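Local coordinates for protein beta-d-glucoside glucohydrolase (Hypocrea jecorina, PDB 3ZZ1) that probably hydrolyses terminal, non-reducing beta-D-glucosyl residues with release of beta-D-glucose, as a secreted family 3 beta-glucosidase of cellulose degradation, at residues A[532-537]-A[566-571]; A[454-459]-A[485-490]; A[132-137]-A[558-563]; A[525-530]-A[629-634]; A[183-188]-A[551-556]. One frame throughout, in Å; residues are numbered along the deposited sequence.

Contact 1: residues A[532-537]-A[566-571]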
# COMPACT_ATOMS: atom_id res chain seq x y z
N ILE A 532 16.76 1.92 -1.20
CA ILE A 532 17.48 2.91 -0.39
C ILE A 532 18.81 3.18 -1.08
O ILE A 532 19.72 2.32 -1.08
CB ILE A 532 17.66 2.47 1.09
CG1 ILE A 532 16.29 2.27 1.76
CG2 ILE A 532 18.53 3.49 1.86
CD1 ILE A 532 16.34 1.62 3.13
N ALA A 533 18.92 4.36 -1.68
CA ALA A 533 20.10 4.73 -2.46
C ALA A 533 21.23 5.22 -1.57
O ALA A 533 21.05 5.43 -0.37
CB ALA A 533 19.73 5.81 -3.47
N LYS A 534 22.41 5.39 -2.18
CA LYS A 534 23.56 6.01 -1.52
C LYS A 534 23.50 7.53 -1.61
O LYS A 534 24.18 8.23 -0.85
CB LYS A 534 24.87 5.50 -2.13
CG LYS A 534 25.13 4.02 -1.90
CD LYS A 534 26.53 3.62 -2.35
CE LYS A 534 26.72 2.12 -2.21
NZ LYS A 534 28.07 1.68 -2.63
N SER A 535 22.69 8.05 -2.53
CA SER A 535 22.58 9.48 -2.78
C SER A 535 21.16 9.86 -3.21
O SER A 535 20.50 9.07 -3.89
CB SER A 535 23.58 9.89 -3.88
OG SER A 535 23.49 11.27 -4.17
N PRO A 536 20.68 11.06 -2.81
CA PRO A 536 19.38 11.52 -3.30
C PRO A 536 19.35 11.66 -4.82
O PRO A 536 18.29 11.53 -5.44
CB PRO A 536 19.22 12.90 -2.65
CG PRO A 536 20.14 12.89 -1.49
CD PRO A 536 21.30 12.02 -1.88
N ASN A 537 20.52 11.90 -5.41
CA ASN A 537 20.64 12.13 -6.85
C ASN A 537 20.59 10.84 -7.67
O ASN A 537 20.55 10.89 -8.90
CB ASN A 537 21.91 12.92 -7.16
CG ASN A 537 21.91 14.29 -6.51
OD1 ASN A 537 22.78 14.60 -5.70
ND2 ASN A 537 20.92 15.12 -6.85
N ASN A 566 22.78 1.29 -14.14
CA ASN A 566 23.94 0.67 -13.51
C ASN A 566 24.37 1.39 -12.23
O ASN A 566 25.55 1.68 -12.02
CB ASN A 566 25.10 0.54 -14.50
CG ASN A 566 26.26 -0.28 -13.96
OD1 ASN A 566 26.06 -1.26 -13.25
ND2 ASN A 566 27.48 0.14 -14.28
N ILE A 567 23.40 1.70 -11.38
CA ILE A 567 23.67 2.38 -10.11
C ILE A 567 23.54 1.37 -8.98
O ILE A 567 22.55 0.64 -8.90
CB ILE A 567 22.71 3.58 -9.88
CG1 ILE A 567 22.87 4.62 -11.00
CG2 ILE A 567 22.97 4.23 -8.51
CD1 ILE A 567 21.81 5.71 -11.01
N THR A 568 24.56 1.33 -8.12
CA THR A 568 24.52 0.48 -6.94
C THR A 568 23.81 1.21 -5.80
O THR A 568 24.28 2.25 -5.33
CB THR A 568 25.94 0.04 -6.50
OG1 THR A 568 26.62 -0.55 -7.62
CG2 THR A 568 25.86 -0.99 -5.37
N PRO A 569 22.65 0.68 -5.36
CA PRO A 569 22.01 1.28 -4.20
C PRO A 569 22.75 0.85 -2.93
O PRO A 569 23.57 -0.07 -2.98
CB PRO A 569 20.60 0.70 -4.22
CG PRO A 569 20.64 -0.49 -5.12
CD PRO A 569 21.94 -0.52 -5.85
N ARG A 570 22.47 1.52 -1.82
CA ARG A 570 22.96 1.05 -0.54
C ARG A 570 22.25 -0.26 -0.21
O ARG A 570 22.89 -1.29 0.01
CB ARG A 570 22.74 2.10 0.56
CG ARG A 570 23.11 1.64 1.99
CD ARG A 570 24.51 1.01 2.11
NE ARG A 570 25.58 1.97 1.85
CZ ARG A 570 26.83 1.64 1.53
NH1 ARG A 570 27.19 0.37 1.43
NH2 ARG A 570 27.73 2.60 1.31
N TYR A 571 20.92 -0.20 -0.20
CA TYR A 571 20.09 -1.38 0.02
C TYR A 571 19.03 -1.47 -1.08
O TYR A 571 18.17 -0.59 -1.21
CB TYR A 571 19.44 -1.32 1.40
CG TYR A 571 20.42 -1.17 2.55
CD1 TYR A 571 21.44 -2.10 2.75
CD2 TYR A 571 20.31 -0.11 3.43
CE1 TYR A 571 22.34 -1.97 3.79
CE2 TYR A 571 21.21 0.03 4.49
CZ TYR A 571 22.22 -0.91 4.65
OH TYR A 571 23.11 -0.78 5.69
O HOH W 1 22.65 4.48 -4.87
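A classic beta bulge, in which Arg570 and Tyr571 both face Ile532, joins two loops of the family 3 C-terminal domain at a single antiparallel bridge. Ile532 and Tyr571 form its hydrogen-bonded pair: Ile532 N donates to Tyr571 O at 2.9 Å, and Tyr571 N donates back to Ile532 O, also at 2.9 Å. Beside these bonds the branched CB of Ile532 rests 4.2 Å from Tyr571 CB. Arg570 leaves the bulge with CG anti to the backbone N (chi1 175°) and then bends twice, bringing its guanidinium alongside Lys534. The extended lysine crosses it at about a right angle, its methylene CE lying over the rim of one face, 3.7 Å from Arg570 NH2. The like charges Lys534 NZ and Arg570 NH2 stay 4.1 Å apart; Glu489, salt-bridged to the arginine, probably eases their repulsion. A water accepts from Lys534 N at 2.8 Å and donates to Thr568 O at 2.8 Å, linking the backbones beyond the bridge. Pro569, compact and apolar, packs on Phe562 of helix 559-564, and the Tyr571 side chain packs on Leu492 of helix 489-492 and Leu334 of strand 332-336.

Contact 2: residues A[454-459]-A[485-490]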
# COMPACT_ATOMS: atom_id res chain seq x y z
N ASN A 454 10.52 17.16 2.23
CA ASN A 454 11.49 18.10 1.68
C ASN A 454 12.82 17.43 1.32
O ASN A 454 13.50 17.84 0.38
CB ASN A 454 11.75 19.24 2.68
CG ASN A 454 10.55 20.15 2.84
OD1 ASN A 454 9.77 20.34 1.91
ND2 ASN A 454 10.41 20.73 4.02
N ASN A 455 13.18 16.41 2.09
CA ASN A 455 14.44 15.70 1.87
C ASN A 455 14.36 14.27 2.37
O ASN A 455 13.36 13.86 2.96
CB ASN A 455 15.60 16.45 2.52
CG ASN A 455 15.38 16.69 4.00
OD1 ASN A 455 15.20 15.74 4.77
ND2 ASN A 455 15.39 17.95 4.40
N LEU A 456 15.44 13.53 2.16
CA LEU A 456 15.51 12.14 2.58
C LEU A 456 16.39 11.96 3.83
O LEU A 456 16.97 10.89 4.05
CB LEU A 456 15.96 11.24 1.42
CG LEU A 456 15.10 11.27 0.14
CD1 LEU A 456 15.75 10.47 -0.98
CD2 LEU A 456 13.68 10.79 0.39
N ASP A 457 16.47 13.01 4.64
CA ASP A 457 17.21 12.99 5.90
C ASP A 457 16.29 12.61 7.07
O ASP A 457 15.08 12.84 7.01
CB ASP A 457 17.86 14.35 6.18
CG ASP A 457 18.93 14.72 5.17
OD1 ASP A 457 19.56 13.80 4.61
OD2 ASP A 457 19.14 15.92 4.92
N PRO A 458 16.87 12.03 8.14
CA PRO A 458 16.09 11.80 9.35
C PRO A 458 15.59 13.13 9.91
O PRO A 458 16.29 14.13 9.82
CB PRO A 458 17.10 11.18 10.32
CG PRO A 458 18.14 10.59 9.45
CD PRO A 458 18.24 11.50 8.28
N TRP A 459 14.37 13.12 10.44
CA TRP A 459 13.80 14.28 11.11
C TRP A 459 14.49 14.50 12.46
O TRP A 459 15.26 13.64 12.92
CB TRP A 459 12.30 14.06 11.34
CG TRP A 459 11.43 14.24 10.13
CD1 TRP A 459 11.73 13.90 8.84
CD2 TRP A 459 10.10 14.78 10.11
NE1 TRP A 459 10.67 14.21 8.01
CE2 TRP A 459 9.66 14.74 8.76
CE3 TRP A 459 9.24 15.29 11.09
CZ2 TRP A 459 8.39 15.20 8.37
CZ3 TRP A 459 7.98 15.75 10.70
CH2 TRP A 459 7.57 15.70 9.35
N ALA A 485 12.19 5.69 2.23
CA ALA A 485 13.65 5.70 2.18
C ALA A 485 14.27 6.93 2.82
O ALA A 485 13.79 8.05 2.65
CB ALA A 485 14.14 5.55 0.75
N ILE A 486 15.34 6.69 3.57
CA ILE A 486 16.17 7.72 4.16
C ILE A 486 17.58 7.41 3.69
O ILE A 486 17.96 6.24 3.63
CB ILE A 486 16.12 7.66 5.70
CG1 ILE A 486 14.77 8.17 6.22
CG2 ILE A 486 17.28 8.43 6.36
CD1 ILE A 486 14.47 7.73 7.65
N ILE A 487 18.36 8.43 3.35
CA ILE A 487 19.77 8.22 3.03
C ILE A 487 20.52 7.93 4.34
O ILE A 487 20.53 8.75 5.26
CB ILE A 487 20.39 9.43 2.27
CG1 ILE A 487 19.58 9.76 1.01
CG2 ILE A 487 21.86 9.17 1.94
CD1 ILE A 487 19.70 8.77 -0.13
N LEU A 488 21.13 6.75 4.42
CA LEU A 488 21.71 6.27 5.67
C LEU A 488 23.24 6.36 5.69
O LEU A 488 23.89 5.89 6.62
CB LEU A 488 21.26 4.84 5.96
CG LEU A 488 19.75 4.60 6.14
CD1 LEU A 488 19.44 3.12 5.98
CD2 LEU A 488 19.25 5.13 7.49
N GLU A 489 23.80 7.00 4.66
CA GLU A 489 25.25 7.04 4.45
C GLU A 489 26.06 7.73 5.55
O GLU A 489 27.18 7.32 5.83
CB GLU A 489 25.57 7.67 3.09
CG GLU A 489 25.02 6.88 1.93
CD GLU A 489 25.51 5.46 1.90
OE1 GLU A 489 26.75 5.25 1.89
OE2 GLU A 489 24.67 4.53 1.89
N GLN A 490 25.49 8.76 6.16
CA GLN A 490 26.11 9.42 7.31
C GLN A 490 26.17 8.50 8.52
O GLN A 490 27.16 8.47 9.26
CB GLN A 490 25.33 10.68 7.70
CG GLN A 490 25.76 11.93 6.97
CD GLN A 490 25.98 13.09 7.91
OE1 GLN A 490 25.58 13.04 9.07
NE2 GLN A 490 26.61 14.13 7.41
O HOH W 2 20.63 11.37 5.74
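Pro458 lies aslant over Ile486, its ring carbon CD 3.7 Å from Ile486 CG2. The pair marks where two loops meet beyond the carboxyl ends of the neighbouring parallel strands 430-437 and 476-482, in the alpha/beta fold of the C-terminal domain. Ile486 holds CG2 anti to the backbone N and CG1 beside it (chi1 -73°), which places CG2 against both the proline ring and the carbonyl of Leu456. That carbonyl is the polar centre of the contact. Ile487 N donates to Leu456 O at 2.9 Å, lying in the carbonyl plane with an N-H...O angle of 153°, and Ile486 CA adds a CA-H...O contact to the same oxygen at 3.3 Å. Leu456 in turn sets its CB 3.9 Å from Ile487 CG1, while its branch CD2 reaches back to Ala485 O at 3.6 Å. Leu456 and Ile486 are buried and line the seam with carbon, with Ile487 at its partly exposed side; Trp502 and Ala437 add cover over Ile486, and Tyr539 over Leu456. Asparagine suits position 455 because its short amide can fold back on the chain: in an Asx turn, Asn455 OD1 accepts from Asp457 N at 3.0 Å, which probably steadies the bend from which Leu456 O projects. At the outer side a water lies 2.9 Å from Asp457 OD1 and 2.7 Å from Ile487 O.

Contact 3: residues A[132-137]-A[558-563]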
# COMPACT_ATOMS: atom_id res chain seq x y z
N VAL A 132 6.85 0.02 -4.32
CA VAL A 132 7.05 0.58 -5.66
C VAL A 132 6.76 -0.38 -6.82
O VAL A 132 6.75 0.04 -7.99
CB VAL A 132 8.51 1.07 -5.85
CG1 VAL A 132 8.87 2.13 -4.82
CG2 VAL A 132 9.48 -0.10 -5.76
N ASP A 133 6.54 -1.65 -6.51
CA ASP A 133 6.46 -2.68 -7.54
C ASP A 133 5.00 -3.01 -7.88
O ASP A 133 4.22 -3.34 -6.99
CB ASP A 133 7.21 -3.94 -7.10
CG ASP A 133 7.13 -5.06 -8.11
OD1 ASP A 133 7.90 -5.06 -9.09
OD2 ASP A 133 6.28 -5.95 -7.92
N PRO A 134 4.65 -2.93 -9.17
CA PRO A 134 3.27 -3.15 -9.61
C PRO A 134 2.81 -4.59 -9.37
O PRO A 134 1.66 -4.81 -9.02
CB PRO A 134 3.32 -2.83 -11.10
CG PRO A 134 4.71 -3.09 -11.50
CD PRO A 134 5.56 -2.74 -10.32
N TYR A 135 3.72 -5.56 -9.55
CA TYR A 135 3.39 -6.96 -9.29
C TYR A 135 3.04 -7.19 -7.82
O TYR A 135 1.95 -7.68 -7.51
CB TYR A 135 4.50 -7.92 -9.76
CG TYR A 135 4.19 -9.37 -9.44
CD1 TYR A 135 4.55 -9.93 -8.21
CD2 TYR A 135 3.52 -10.17 -10.36
CE1 TYR A 135 4.25 -11.26 -7.91
CE2 TYR A 135 3.23 -11.50 -10.07
CZ TYR A 135 3.59 -12.04 -8.84
OH TYR A 135 3.29 -13.35 -8.56
N LEU A 136 3.97 -6.84 -6.92
CA LEU A 136 3.76 -6.98 -5.48
C LEU A 136 2.53 -6.21 -5.00
O LEU A 136 1.69 -6.77 -4.30
CB LEU A 136 5.00 -6.54 -4.68
CG LEU A 136 4.88 -6.36 -3.16
CD1 LEU A 136 4.45 -7.65 -2.46
CD2 LEU A 136 6.18 -5.84 -2.55
N THR A 137 2.44 -4.94 -5.38
CA THR A 137 1.29 -4.10 -5.02
C THR A 137 -0.00 -4.73 -5.54
O THR A 137 -1.01 -4.76 -4.83
CB THR A 137 1.47 -2.67 -5.55
OG1 THR A 137 2.58 -2.07 -4.88
CG2 THR A 137 0.22 -1.81 -5.32
N ASP A 558 12.24 3.37 -9.48
CA ASP A 558 12.91 2.69 -8.37
C ASP A 558 13.98 1.71 -8.87
O ASP A 558 14.85 2.10 -9.63
CB ASP A 558 11.88 2.02 -7.44
CG ASP A 558 12.46 1.64 -6.08
OD1 ASP A 558 12.56 2.51 -5.18
OD2 ASP A 558 12.82 0.46 -5.91
N TYR A 559 13.88 0.44 -8.47
CA TYR A 559 14.94 -0.54 -8.77
C TYR A 559 15.18 -0.77 -10.26
O TYR A 559 16.27 -1.15 -10.67
CB TYR A 559 14.69 -1.87 -8.03
CG TYR A 559 13.56 -2.73 -8.57
CD1 TYR A 559 13.80 -3.69 -9.56
CD2 TYR A 559 12.26 -2.61 -8.07
CE1 TYR A 559 12.78 -4.49 -10.05
CE2 TYR A 559 11.23 -3.41 -8.56
CZ TYR A 559 11.50 -4.35 -9.56
OH TYR A 559 10.50 -5.16 -10.05
N LYS A 560 14.15 -0.52 -11.07
CA LYS A 560 14.25 -0.65 -12.52
C LYS A 560 15.17 0.44 -13.10
O LYS A 560 15.92 0.19 -14.05
CB LYS A 560 12.86 -0.60 -13.17
CG LYS A 560 11.93 -1.70 -12.68
CD LYS A 560 10.46 -1.33 -12.85
CE LYS A 560 9.58 -2.48 -12.41
NZ LYS A 560 8.14 -2.11 -12.45
N HIS A 561 15.13 1.63 -12.51
CA HIS A 561 16.05 2.70 -12.88
C HIS A 561 17.48 2.39 -12.42
O HIS A 561 18.44 2.61 -13.17
CB HIS A 561 15.59 4.05 -12.31
CG HIS A 561 16.69 5.07 -12.22
ND1 HIS A 561 17.33 5.58 -13.33
CD2 HIS A 561 17.27 5.65 -11.15
CE1 HIS A 561 18.25 6.44 -12.94
NE2 HIS A 561 18.24 6.50 -11.62
N PHE A 562 17.62 1.87 -11.21
CA PHE A 562 18.92 1.53 -10.64
C PHE A 562 19.62 0.42 -11.43
O PHE A 562 20.83 0.47 -11.62
CB PHE A 562 18.80 1.17 -9.16
CG PHE A 562 18.65 2.36 -8.26
CD1 PHE A 562 17.45 3.08 -8.23
CD2 PHE A 562 19.70 2.78 -7.46
CE1 PHE A 562 17.31 4.19 -7.41
CE2 PHE A 562 19.57 3.89 -6.64
CZ PHE A 562 18.37 4.60 -6.61
N ASP A 563 18.84 -0.55 -11.90
CA ASP A 563 19.37 -1.63 -12.72
C ASP A 563 19.76 -1.15 -14.12
O ASP A 563 20.84 -1.47 -14.62
CB ASP A 563 18.36 -2.78 -12.81
CG ASP A 563 18.03 -3.39 -11.46
OD1 ASP A 563 18.80 -3.18 -10.49
OD2 ASP A 563 16.99 -4.07 -11.37
O HOH W 3 8.10 -0.60 -10.14
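Tyr559 carries CG between its backbone N and carbonyl carbon (chi1 73°), and Asp133 holds CG anti to its backbone N (chi1 178°); together these torsions bring phenol and carboxylate into contact at the starts of two helices, 134-150 of the N-terminal domain and 559-564 of the C-terminal one. Tyr559 OH donates to Asp133 OD1 at 2.8 Å, on the anti side and 28° out of the carboxylate plane. The other oxygen makes Asp133 an N-cap: OD2 accepts from Leu136 N at 2.7 Å, so aspartate, short and with two acceptors, serves helix and interface at once. Leu651 N, in a third domain, also bonds Tyr559 OH. Val132 stands across Asp558 at about a right angle, its CG2 3.4 Å from OD2 of that aspartate, whose carboxylate is held by Thr531. The extended Lys560 meets Pro134 tip to tip, NZ 3.4 Å from Pro134 CD. The Lys560 ammonium donates to a water 2.8 Å from NZ, and this water donates to Val132 O at 2.6 Å.

Contact 4: residues A[525-530]-A[629-634]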
# COMPACT_ATOMS: atom_id res chain seq x y z
N SER A 525 12.55 -10.92 9.14
CA SER A 525 12.26 -11.60 7.88
C SER A 525 11.63 -10.67 6.84
O SER A 525 11.27 -11.11 5.74
CB SER A 525 11.33 -12.79 8.15
OG SER A 525 10.09 -12.35 8.64
N GLY A 526 11.50 -9.40 7.18
CA GLY A 526 11.01 -8.40 6.24
C GLY A 526 12.06 -8.04 5.22
O GLY A 526 13.27 -8.15 5.48
N LYS A 527 11.61 -7.61 4.05
CA LYS A 527 12.52 -7.20 2.98
C LYS A 527 11.98 -5.93 2.35
O LYS A 527 10.76 -5.74 2.29
CB LYS A 527 12.69 -8.34 1.96
CG LYS A 527 13.49 -9.53 2.55
CD LYS A 527 13.94 -10.55 1.53
CE LYS A 527 14.90 -11.54 2.17
NZ LYS A 527 15.20 -12.69 1.30
N LEU A 528 12.88 -5.05 1.92
CA LEU A 528 12.49 -3.72 1.43
C LEU A 528 11.54 -3.78 0.24
O LEU A 528 11.65 -4.67 -0.61
CB LEU A 528 13.72 -2.88 1.05
CG LEU A 528 14.69 -2.44 2.16
CD1 LEU A 528 15.90 -1.79 1.54
CD2 LEU A 528 14.02 -1.49 3.15
N VAL A 529 10.60 -2.84 0.21
CA VAL A 529 9.66 -2.72 -0.89
C VAL A 529 9.92 -1.43 -1.66
O VAL A 529 9.12 -1.00 -2.49
CB VAL A 529 8.18 -2.82 -0.41
CG1 VAL A 529 7.90 -4.20 0.17
CG2 VAL A 529 7.84 -1.72 0.60
N TYR A 530 11.05 -0.80 -1.35
CA TYR A 530 11.60 0.31 -2.12
C TYR A 530 13.13 0.30 -2.03
O TYR A 530 13.69 -0.41 -1.19
CB TYR A 530 11.03 1.67 -1.67
CG TYR A 530 10.92 1.87 -0.18
CD1 TYR A 530 12.05 2.08 0.61
CD2 TYR A 530 9.67 1.85 0.45
CE1 TYR A 530 11.94 2.27 1.99
CE2 TYR A 530 9.55 2.03 1.82
CZ TYR A 530 10.69 2.24 2.58
OH TYR A 530 10.57 2.43 3.94
N GLY A 629 14.47 -19.18 11.05
CA GLY A 629 14.20 -17.93 10.34
C GLY A 629 13.33 -18.14 9.12
O GLY A 629 13.30 -19.23 8.55
N ALA A 630 12.62 -17.08 8.73
CA ALA A 630 11.80 -17.11 7.53
C ALA A 630 12.53 -16.41 6.39
O ALA A 630 13.12 -15.34 6.58
CB ALA A 630 10.44 -16.47 7.79
N GLU A 631 12.49 -17.01 5.20
CA GLU A 631 13.12 -16.43 4.02
C GLU A 631 12.09 -16.02 2.97
O GLU A 631 11.14 -16.75 2.69
CB GLU A 631 14.13 -17.41 3.41
CG GLU A 631 14.67 -17.02 2.02
CD GLU A 631 15.60 -15.80 2.03
OE1 GLU A 631 15.54 -14.98 2.97
OE2 GLU A 631 16.39 -15.65 1.08
N VAL A 632 12.31 -14.84 2.39
CA VAL A 632 11.50 -14.36 1.27
C VAL A 632 12.26 -14.59 -0.04
O VAL A 632 13.22 -13.88 -0.33
CB VAL A 632 11.12 -12.87 1.43
CG1 VAL A 632 10.29 -12.38 0.24
CG2 VAL A 632 10.36 -12.65 2.73
N ALA A 633 11.83 -15.59 -0.80
CA ALA A 633 12.40 -15.88 -2.11
C ALA A 633 11.66 -15.09 -3.17
O ALA A 633 10.43 -15.03 -3.17
CB ALA A 633 12.32 -17.37 -2.40
N GLN A 634 12.42 -14.51 -4.09
CA GLN A 634 11.85 -13.63 -5.11
C GLN A 634 12.16 -14.14 -6.52
O GLN A 634 13.28 -14.59 -6.79
CB GLN A 634 12.37 -12.21 -4.93
CG GLN A 634 11.91 -11.55 -3.63
CD GLN A 634 12.89 -10.52 -3.10
OE1 GLN A 634 13.37 -9.66 -3.82
NE2 GLN A 634 13.17 -10.60 -1.80
O HOH W 4 13.06 -12.91 4.95
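Lys527 NZ is gripped from several directions: it donates to Val632 O at 2.8 Å and to Glu631 OE1 at 2.9 Å, the latter a salt bridge, and Ala699 O takes a third bond. The ammonium meets OE1 from above the carboxylate plane, and Glu631 OE2 is bonded in turn by Tyr584, which should keep the carboxylate from rotating. Lysine is long enough to cross this buried boundary: extended beyond CG, it slides past Val632 in the opposite direction, with Lys527 CD 3.7 Å from Val632 CB. The same CD lies 3.4 Å from Gln634 NE2, whose amide is satisfied by Gly574 and Tyr636. The strand so reached, 629-638, belongs to the antiparallel sheet of the fibronectin type III-like domain, and the loop 525-530 to the family 3 C-terminal domain, so the lysine spans an interdomain seam. Farther along, Ser525 CB packs 3.8 Å from Ala630 CB; the small side chains are consistent with the close approach of the backbones, and Ser525 OG turns to Lys656 on strand 650-659. Between them a water donates to Ser525 O at 2.7 Å and to Ala630 O at 2.9 Å, and accepts a weak bond from Val632 N at 3.3 Å.

Contact 5: residues A[183-188]-A[551-556]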
# COMPACT_ATOMS: atom_id res chain seq x y z
N GLU A 183 1.03 -0.48 -18.15
CA GLU A 183 1.91 -1.57 -17.74
C GLU A 183 2.51 -1.40 -16.34
O GLU A 183 2.89 -2.37 -15.69
CB GLU A 183 3.03 -1.75 -18.78
CG GLU A 183 3.85 -3.01 -18.63
CD GLU A 183 4.77 -3.24 -19.80
OE1 GLU A 183 4.32 -3.08 -20.96
OE2 GLU A 183 5.95 -3.58 -19.57
N LEU A 184 2.59 -0.15 -15.89
CA LEU A 184 3.13 0.15 -14.57
C LEU A 184 2.03 0.57 -13.59
O LEU A 184 1.78 -0.11 -12.60
CB LEU A 184 4.23 1.23 -14.67
CG LEU A 184 5.00 1.63 -13.40
CD1 LEU A 184 5.59 0.43 -12.67
CD2 LEU A 184 6.09 2.62 -13.72
N TYR A 185 1.37 1.68 -13.89
CA TYR A 185 0.43 2.28 -12.95
C TYR A 185 -0.95 1.63 -12.87
O TYR A 185 -1.49 1.48 -11.77
CB TYR A 185 0.36 3.79 -13.16
CG TYR A 185 1.72 4.43 -12.94
CD1 TYR A 185 2.21 4.63 -11.65
CD2 TYR A 185 2.53 4.78 -14.01
CE1 TYR A 185 3.46 5.18 -11.43
CE2 TYR A 185 3.79 5.33 -13.81
CZ TYR A 185 4.24 5.53 -12.51
OH TYR A 185 5.48 6.07 -12.29
N THR A 186 -1.50 1.24 -14.01
CA THR A 186 -2.83 0.61 -14.04
C THR A 186 -2.76 -0.85 -13.56
O THR A 186 -3.71 -1.35 -12.98
CB THR A 186 -3.50 0.69 -15.44
OG1 THR A 186 -3.51 2.05 -15.87
CG2 THR A 186 -4.93 0.20 -15.38
N TRP A 187 -1.63 -1.50 -13.81
CA TRP A 187 -1.41 -2.90 -13.44
C TRP A 187 -2.04 -3.34 -12.10
O TRP A 187 -2.80 -4.31 -12.07
CB TRP A 187 0.10 -3.24 -13.48
CG TRP A 187 0.44 -4.66 -13.07
CD1 TRP A 187 0.34 -5.21 -11.82
CD2 TRP A 187 0.97 -5.69 -13.92
NE1 TRP A 187 0.76 -6.51 -11.84
CE2 TRP A 187 1.15 -6.84 -13.11
CE3 TRP A 187 1.30 -5.76 -15.28
CZ2 TRP A 187 1.65 -8.05 -13.62
CZ3 TRP A 187 1.80 -6.96 -15.78
CH2 TRP A 187 1.97 -8.09 -14.95
N PRO A 188 -1.71 -2.64 -10.98
CA PRO A 188 -2.26 -3.08 -9.69
C PRO A 188 -3.77 -2.87 -9.54
O PRO A 188 -4.40 -3.55 -8.72
CB PRO A 188 -1.50 -2.22 -8.68
CG PRO A 188 -1.03 -1.04 -9.44
CD PRO A 188 -0.72 -1.56 -10.80
N PHE A 551 6.33 12.25 -16.80
CA PHE A 551 6.66 10.85 -16.51
C PHE A 551 7.66 10.33 -17.55
O PHE A 551 7.51 9.22 -18.07
CB PHE A 551 5.40 9.96 -16.52
CG PHE A 551 4.58 10.03 -15.25
CD1 PHE A 551 4.01 11.23 -14.83
CD2 PHE A 551 4.34 8.87 -14.51
CE1 PHE A 551 3.25 11.28 -13.67
CE2 PHE A 551 3.57 8.91 -13.36
CZ PHE A 551 3.02 10.12 -12.93
N SER A 552 8.67 11.14 -17.85
CA SER A 552 9.63 10.82 -18.90
C SER A 552 10.45 9.55 -18.61
O SER A 552 10.95 8.91 -19.53
CB SER A 552 10.55 12.01 -19.18
OG SER A 552 11.36 12.31 -18.05
N GLU A 553 10.54 9.18 -17.33
CA GLU A 553 11.22 7.94 -16.94
C GLU A 553 10.49 6.68 -17.42
O GLU A 553 11.08 5.62 -17.53
CB GLU A 553 11.47 7.88 -15.42
CG GLU A 553 10.23 7.71 -14.54
CD GLU A 553 9.36 8.96 -14.45
OE1 GLU A 553 9.83 10.06 -14.83
OE2 GLU A 553 8.20 8.84 -14.00
N GLY A 554 9.19 6.82 -17.69
CA GLY A 554 8.38 5.72 -18.21
C GLY A 554 8.32 4.53 -17.27
O GLY A 554 7.98 4.69 -16.09
N LEU A 555 8.67 3.36 -17.78
CA LEU A 555 8.61 2.12 -17.01
C LEU A 555 9.71 1.96 -15.96
O LEU A 555 9.65 1.05 -15.13
CB LEU A 555 8.64 0.91 -17.95
CG LEU A 555 7.48 0.71 -18.92
CD1 LEU A 555 7.80 -0.48 -19.82
CD2 LEU A 555 6.17 0.49 -18.17
N PHE A 556 10.71 2.84 -16.01
CA PHE A 556 11.92 2.69 -15.20
C PHE A 556 11.86 3.51 -13.91
O PHE A 556 12.47 4.58 -13.82
CB PHE A 556 13.16 3.04 -16.03
CG PHE A 556 13.38 2.15 -17.21
CD1 PHE A 556 12.64 2.32 -18.39
CD2 PHE A 556 14.34 1.14 -17.17
CE1 PHE A 556 12.84 1.50 -19.49
CE2 PHE A 556 14.55 0.31 -18.27
CZ PHE A 556 13.79 0.49 -19.43
O HOH W 5 6.76 6.60 -14.65
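Phe551 presents its ring edge to one face of Tyr185 in an offset edge-to-face pair, the planes at 81° and the centroids 5.3 Å apart; the closest carbons are Phe551 CE2 and Tyr185 CZ at 3.5 Å. The opposite face of the tyrosine is covered by Leu184 CG over its centre, so the ring is sandwiched. Helix 178-194 of the N-terminal domain here meets two overlapping beta turns, type I from Phe551 to Gly554 and type II' from Glu553 to Phe556; glycine suits the second because its phi is positive (61°). At the tyrosine's edge, in the ring plane, a water donates a bond each to Glu553 OE2 and Gly554 O and accepts one from Tyr185 OH, all at 2.7 Å. Lys119 ties this end together, salt-bridged to Glu553 and in a cation-pi contact with Phe551. Leu555 packs with its branched tip on the helix: CD2 lies 4.1 Å from Leu184 CB, and CD1 3.6 Å from Glu183 OE2, of a carboxylate held by Arg179.

How the contacts relate
Contacts 1, 3 and 5 meet round helix 559-564. Contacts 3 and 5, with centres about 10 Å apart, form one interdomain face: Lys560 CD lies 3.4 Å from Leu555 O. Contact 1 sits at the other end of that helix, where Ala533 CB meets Phe562 CZ at 3.6 Å. Contact 2 joins through contact 1 (centres about 12 Å apart), with Ile532 CG2 3.3 Å from Ile486 O. Contact 4 joins through loop 525-532, which leads into contact 1 and passes contact 3 where Val132 N lies 3.1 Å from Val529 O. Contacts 2 and 5 are farthest apart, their centres about 25 Å from each other. The five thus run from the C-terminal alpha/beta domain to its boundaries with both other domains.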